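Local structure of AvrRxo1-ORF1 (Xanthomonas oryzae pv. oryzicola, 4Z8T) at residues Pro188-Leu193 with Asp295-Asn300; Asn299-Pro304 with Ala308-Ala313. The protein is a type III effector with a polynucleotide-kinase-like domain, probably binding a nucleotide through a P-loop, and pairs with its interactor AvrRxo1-ORF2. One frame throughout, in Å; residues are numbered along the deposited sequence.

Contact 1: Pro188-Leu193 with Asp295-Asn300; sequences PLENSL and DRLENN
Glu-190 and Arg-296 hold this contact together with a two-pronged salt bridge. The guanidinium meets the carboxylate end-on: NH1 of Arg-296 gives a hydrogen to OE1 of Glu-190 at 2.8 Å, and NH2 of Arg-296 to OE2 of Glu-190 at 2.9 Å, both nearly straight. Each oxygen is approached on its syn side. The carboxylate lies at the edge of the guanidinium, close to its plane, yet the two planes are turned 32° apart, so the donors come from somewhat outside the carboxylate plane. Two bonds restrain the rotation of both groups. Glutamate and arginine suit the place because their long chains span the gap between backbones; that of Arg-296 runs extended as far as CD, then turns about the CG-CD bond (chi3 56°), bringing its guanidinium edge to the acid. Besides Arg-296, OE2 of Glu-190 has a weak hydrogen bond from Trp-322 NE1.

The nonpolar part comes from Leu-297, whose CD2 lies 4.0 Å from Glu-190 OE1, a methyl set beside the ion pair.

Among its neighbours, the bridge ties the first turn of helix 189-198, which follows strand 179-185 of the central sheet, to helix 291-298, where Leu-297 also packs on Leu-314 of helix 304-315.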
loop_
_atom_site.group_PDB
_atom_site.type_symbol
_atom_site.label_atom_id
_atom_site.label_comp_id
_atom_site.label_asym_id
_atom_site.label_seq_id
_atom_site.Cartn_x
_atom_site.Cartn_y
_atom_site.Cartn_z
ATOM N N PRO A 188 -12.058 0.672 5.321
ATOM C CA PRO A 188 -10.909 -0.233 5.307
ATOM C C PRO A 188 -11.312 -1.598 5.843
ATOM O O PRO A 188 -12.229 -1.683 6.669
ATOM C CB PRO A 188 -9.925 0.438 6.275
ATOM C CG PRO A 188 -10.285 1.881 6.242
ATOM C CD PRO A 188 -11.771 1.947 6.005
ATOM N N LEU A 189 -10.640 -2.643 5.376
ATOM C CA LEU A 189 -10.981 -4.000 5.780
ATOM C C LEU A 189 -10.972 -4.160 7.288
ATOM O O LEU A 189 -11.861 -4.790 7.845
ATOM C CB LEU A 189 -10.027 -4.998 5.137
ATOM C CG LEU A 189 -10.168 -6.473 5.524
ATOM C CD1 LEU A 189 -11.582 -6.984 5.319
ATOM C CD2 LEU A 189 -9.195 -7.294 4.682
ATOM N N GLU A 190 -9.964 -3.598 7.942
ATOM C CA GLU A 190 -9.898 -3.702 9.392
ATOM C C GLU A 190 -11.119 -3.086 10.073
ATOM O O GLU A 190 -11.569 -3.565 11.130
ATOM C CB GLU A 190 -8.603 -3.056 9.897
ATOM C CG GLU A 190 -8.048 -3.686 11.138
ATOM C CD GLU A 190 -6.592 -3.315 11.361
ATOM O OE1 GLU A 190 -6.210 -2.175 11.017
ATOM O OE2 GLU A 190 -5.829 -4.173 11.863
ATOM N N ASN A 191 -11.676 -2.031 9.480
ATOM C CA ASN A 191 -12.864 -1.414 10.063
ATOM C C ASN A 191 -14.038 -2.370 9.997
ATOM O O ASN A 191 -14.850 -2.431 10.907
ATOM C CB ASN A 191 -13.234 -0.101 9.358
ATOM C CG ASN A 191 -12.380 1.061 9.811
ATOM O OD1 ASN A 191 -11.263 0.867 10.309
ATOM N ND2 ASN A 191 -12.904 2.281 9.658
ATOM N N SER A 192 -14.143 -3.105 8.895
ATOM C CA SER A 192 -15.202 -4.094 8.780
ATOM C C SER A 192 -15.008 -5.225 9.764
ATOM O O SER A 192 -15.976 -5.726 10.315
ATOM C CB SER A 192 -15.288 -4.664 7.358
ATOM O OG SER A 192 -15.851 -3.699 6.474
ATOM N N LEU A 193 -13.757 -5.629 9.987
ATOM C CA LEU A 193 -13.488 -6.726 10.911
ATOM C C LEU A 193 -13.895 -6.332 12.328
ATOM O O LEU A 193 -14.583 -7.094 13.022
ATOM C CB LEU A 193 -12.006 -7.133 10.860
ATOM C CG LEU A 193 -11.494 -7.649 9.502
ATOM C CD1 LEU A 193 -9.962 -7.848 9.525
ATOM C CD2 LEU A 193 -12.164 -8.949 9.096
ATOM N N ASP A 295 -4.986 -0.347 20.917
ATOM C CA ASP A 295 -4.582 1.048 21.064
ATOM C C ASP A 295 -4.495 1.760 19.718
ATOM O O ASP A 295 -4.859 2.927 19.615
ATOM C CB ASP A 295 -3.226 1.149 21.769
ATOM C CG ASP A 295 -3.291 0.736 23.223
ATOM O OD1 ASP A 295 -4.418 0.585 23.756
ATOM O OD2 ASP A 295 -2.209 0.569 23.831
ATOM N N ARG A 296 -3.998 1.064 18.698
ATOM C CA ARG A 296 -3.865 1.659 17.368
ATOM C C ARG A 296 -5.227 2.050 16.806
ATOM O O ARG A 296 -5.386 3.149 16.276
ATOM C CB ARG A 296 -3.154 0.713 16.400
ATOM C CG ARG A 296 -3.112 1.236 14.963
ATOM C CD ARG A 296 -2.206 0.411 14.070
ATOM N NE ARG A 296 -2.564 -1.006 14.041
ATOM C CZ ARG A 296 -3.491 -1.534 13.243
ATOM N NH1 ARG A 296 -4.178 -0.761 12.411
ATOM N NH2 ARG A 296 -3.737 -2.839 13.281
ATOM N N LEU A 297 -6.210 1.158 16.935
ATOM C CA LEU A 297 -7.568 1.460 16.482
ATOM C C LEU A 297 -8.247 2.515 17.345
ATOM O O LEU A 297 -8.956 3.384 16.832
ATOM C CB LEU A 297 -8.418 0.191 16.417
ATOM C CG LEU A 297 -7.968 -0.814 15.355
ATOM C CD1 LEU A 297 -8.844 -2.051 15.354
ATOM C CD2 LEU A 297 -7.977 -0.177 13.983
ATOM N N GLU A 298 -8.034 2.448 18.655
ATOM C CA GLU A 298 -8.604 3.437 19.558
ATOM C C GLU A 298 -8.063 4.841 19.289
ATOM O O GLU A 298 -8.763 5.825 19.508
ATOM C CB GLU A 298 -8.346 3.045 21.015
ATOM C CG GLU A 298 -9.106 1.817 21.467
ATOM C CD GLU A 298 -10.551 2.111 21.804
ATOM O OE1 GLU A 298 -10.792 2.857 22.781
ATOM O OE2 GLU A 298 -11.448 1.586 21.107
ATOM N N ASN A 299 -6.819 4.928 18.815
ATOM C CA ASN A 299 -6.169 6.219 18.570
ATOM C C ASN A 299 -6.907 7.046 17.519
ATOM O O ASN A 299 -6.809 8.277 17.505
ATOM C CB ASN A 299 -4.713 6.004 18.136
ATOM C CG ASN A 299 -3.882 7.273 18.215
ATOM O OD1 ASN A 299 -3.974 8.027 19.187
ATOM N ND2 ASN A 299 -3.063 7.514 17.193
ATOM N N ASN A 300 -7.644 6.369 16.638
ATOM C CA ASN A 300 -8.385 7.051 15.572
ATOM C C ASN A 300 -9.897 7.021 15.756
ATOM O O ASN A 300 -10.670 7.225 14.812
ATOM C CB ASN A 300 -7.996 6.504 14.191
ATOM C CG ASN A 300 -6.588 6.892 13.787
ATOM O OD1 ASN A 300 -5.757 6.036 13.481
ATOM N ND2 ASN A 300 -6.314 8.184 13.785
#

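Contact 2: Asn299-Pro304 with Ala308-Ala313; sequences NNIADP and AKTRAA
Thr-310 OG1 has two polar partners: the carbonyl oxygen of Arg-306, one turn earlier in its own helix, and, more weakly, Gln-198 OE1. A threonine suits this buried place, since its hydroxyl is satisfied by the helix backbone while its methyl remains available for packing. The hydroxyl stands beside the backbone N, anti to the carbonyl carbon (chi1 -63°), which leaves CG2 anti to the backbone N, beside the carbonyl carbon.

Ile-301 reaches toward this forked side chain tip to tip. Its CD1 touches both branches, 3.6 Å from Thr-310 OG1 and 3.8 Å from Thr-310 CG2. The extended outer torsion of the isoleucine (chi2 171°) carries that methyl across from the loop, and the same side chain rests on Arg-306 and Ala-307; an isoleucine suits the place because its long CG1-CD1 branch reaches from the loop to the helix.

The second link is a backbone one. The amide N of Ala-308 donates to the carbonyl oxygen of Pro-304 at 2.9 Å, the i to i+4 bond of the first turn of helix 304-315. Proline, lacking an amide hydrogen, is well placed in the first turn, where no earlier carbonyl would receive one.

Asp-303 occupies the N-cap, its OD2 accepting from the N of Arg-306. Aspartate cap, proline in the first turn and an i to i+4 bond make this a classic N-capped helix start, with Ile-301 folded back onto the helix it precedes.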
loop_
_atom_site.group_PDB
_atom_site.type_symbol
_atom_site.label_atom_id
_atom_site.label_comp_id
_atom_site.label_asym_id
_atom_site.label_seq_id
_atom_site.Cartn_x
_atom_site.Cartn_y
_atom_site.Cartn_z
ATOM N N ASN A 299 -6.819 4.928 18.815
ATOM C CA ASN A 299 -6.169 6.219 18.570
ATOM C C ASN A 299 -6.907 7.046 17.519
ATOM O O ASN A 299 -6.809 8.277 17.505
ATOM C CB ASN A 299 -4.713 6.004 18.136
ATOM C CG ASN A 299 -3.882 7.273 18.215
ATOM O OD1 ASN A 299 -3.974 8.027 19.187
ATOM N ND2 ASN A 299 -3.063 7.514 17.193
ATOM N N ASN A 300 -7.644 6.369 16.638
ATOM C CA ASN A 300 -8.385 7.051 15.572
ATOM C C ASN A 300 -9.897 7.021 15.756
ATOM O O ASN A 300 -10.670 7.225 14.812
ATOM C CB ASN A 300 -7.996 6.504 14.191
ATOM C CG ASN A 300 -6.588 6.892 13.787
ATOM O OD1 ASN A 300 -5.757 6.036 13.481
ATOM N ND2 ASN A 300 -6.314 8.184 13.785
ATOM N N ILE A 301 -10.328 6.766 16.983
ATOM C CA ILE A 301 -11.744 6.836 17.288
ATOM C C ILE A 301 -11.934 7.840 18.425
ATOM O O ILE A 301 -11.477 7.606 19.544
ATOM C CB ILE A 301 -12.309 5.468 17.708
ATOM C CG1 ILE A 301 -12.064 4.425 16.610
ATOM C CG2 ILE A 301 -13.791 5.587 17.998
ATOM C CD1 ILE A 301 -12.397 2.990 17.010
ATOM N N ALA A 302 -12.610 8.949 18.136
ATOM C CA ALA A 302 -12.760 10.031 19.117
ATOM C C ALA A 302 -14.062 9.958 19.911
ATOM O O ALA A 302 -14.129 10.453 21.039
ATOM C CB ALA A 302 -12.631 11.391 18.436
ATOM N N ASP A 303 -15.098 9.373 19.319
ATOM C CA ASP A 303 -16.396 9.261 19.976
ATOM C C ASP A 303 -16.338 8.296 21.156
ATOM O O ASP A 303 -15.938 7.145 21.000
ATOM C CB ASP A 303 -17.456 8.784 18.985
ATOM C CG ASP A 303 -18.818 8.645 19.622
ATOM O OD1 ASP A 303 -19.448 9.684 19.906
ATOM O OD2 ASP A 303 -19.264 7.501 19.859
ATOM N N PRO A 304 -16.742 8.760 22.348
ATOM C CA PRO A 304 -16.599 7.913 23.539
ATOM C C PRO A 304 -17.335 6.582 23.456
ATOM O O PRO A 304 -16.731 5.554 23.767
ATOM C CB PRO A 304 -17.188 8.785 24.665
ATOM C CG PRO A 304 -17.034 10.180 24.173
ATOM C CD PRO A 304 -17.219 10.114 22.673
ATOM N N ALA A 308 -15.462 2.952 23.290
ATOM C CA ALA A 308 -15.691 1.948 24.331
ATOM C C ALA A 308 -16.179 0.623 23.766
ATOM O O ALA A 308 -15.727 -0.440 24.174
ATOM C CB ALA A 308 -16.683 2.473 25.360
ATOM N N LYS A 309 -17.101 0.689 22.811
ATOM C CA LYS A 309 -17.642 -0.528 22.217
ATOM C C LYS A 309 -16.615 -1.247 21.356
ATOM O O LYS A 309 -16.572 -2.471 21.333
ATOM C CB LYS A 309 -18.906 -0.201 21.407
ATOM C CG LYS A 309 -20.055 0.258 22.286
ATOM C CD LYS A 309 -21.264 0.702 21.464
ATOM C CE LYS A 309 -22.463 0.942 22.375
ATOM N NZ LYS A 309 -23.646 1.485 21.642
ATOM N N THR A 310 -15.787 -0.485 20.657
ATOM C CA THR A 310 -14.735 -1.068 19.830
ATOM C C THR A 310 -13.770 -1.806 20.736
ATOM O O THR A 310 -13.414 -2.954 20.496
ATOM C CB THR A 310 -13.985 0.026 19.054
ATOM O OG1 THR A 310 -14.900 0.678 18.158
ATOM C CG2 THR A 310 -12.822 -0.561 18.274
ATOM N N ARG A 311 -13.388 -1.131 21.814
ATOM C CA ARG A 311 -12.463 -1.660 22.800
ATOM C C ARG A 311 -12.966 -2.963 23.401
ATOM O O ARG A 311 -12.257 -3.965 23.435
ATOM C CB ARG A 311 -12.305 -0.604 23.898
ATOM C CG ARG A 311 -11.384 -0.949 25.005
ATOM C CD ARG A 311 -10.901 0.332 25.660
ATOM N NE ARG A 311 -11.860 0.950 26.582
ATOM C CZ ARG A 311 -12.443 2.142 26.409
ATOM N NH1 ARG A 311 -12.204 2.879 25.328
ATOM N NH2 ARG A 311 -13.276 2.604 27.332
ATOM N N ALA A 312 -14.210 -2.953 23.858
ATOM C CA ALA A 312 -14.783 -4.136 24.487
ATOM C C ALA A 312 -14.890 -5.327 23.543
ATOM O O ALA A 312 -14.660 -6.469 23.939
ATOM C CB ALA A 312 -16.128 -3.804 25.078
ATOM N N ALA A 313 -15.249 -5.063 22.289
ATOM C CA ALA A 313 -15.364 -6.141 21.312
ATOM C C ALA A 313 -14.012 -6.800 21.040
ATOM O O ALA A 313 -13.930 -8.017 20.901
ATOM C CB ALA A 313 -15.970 -5.620 20.034
#

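How the contacts relate
Both contacts lie toward the periphery of the chain and on the same side of its centre, about 9 Å apart between centres. Contact 1 is a surface contact between helices distant in sequence and relies on paired charges; contact 2 is local and partly buried, combining a backbone bond with aliphatic packing. They share Asn-299 and Asn-300, in the stretch between helix 291-298 and helix 304-315. Glu-298 also joins them directly: its OE1 forms a 2.9 Å salt bridge with Arg-311 NH1, and its OE2 packs against Thr-310 CB. Helix 189-198 serves both, offering Glu-190 to contact 1 and Val-194 and Gln-198 to Thr-310.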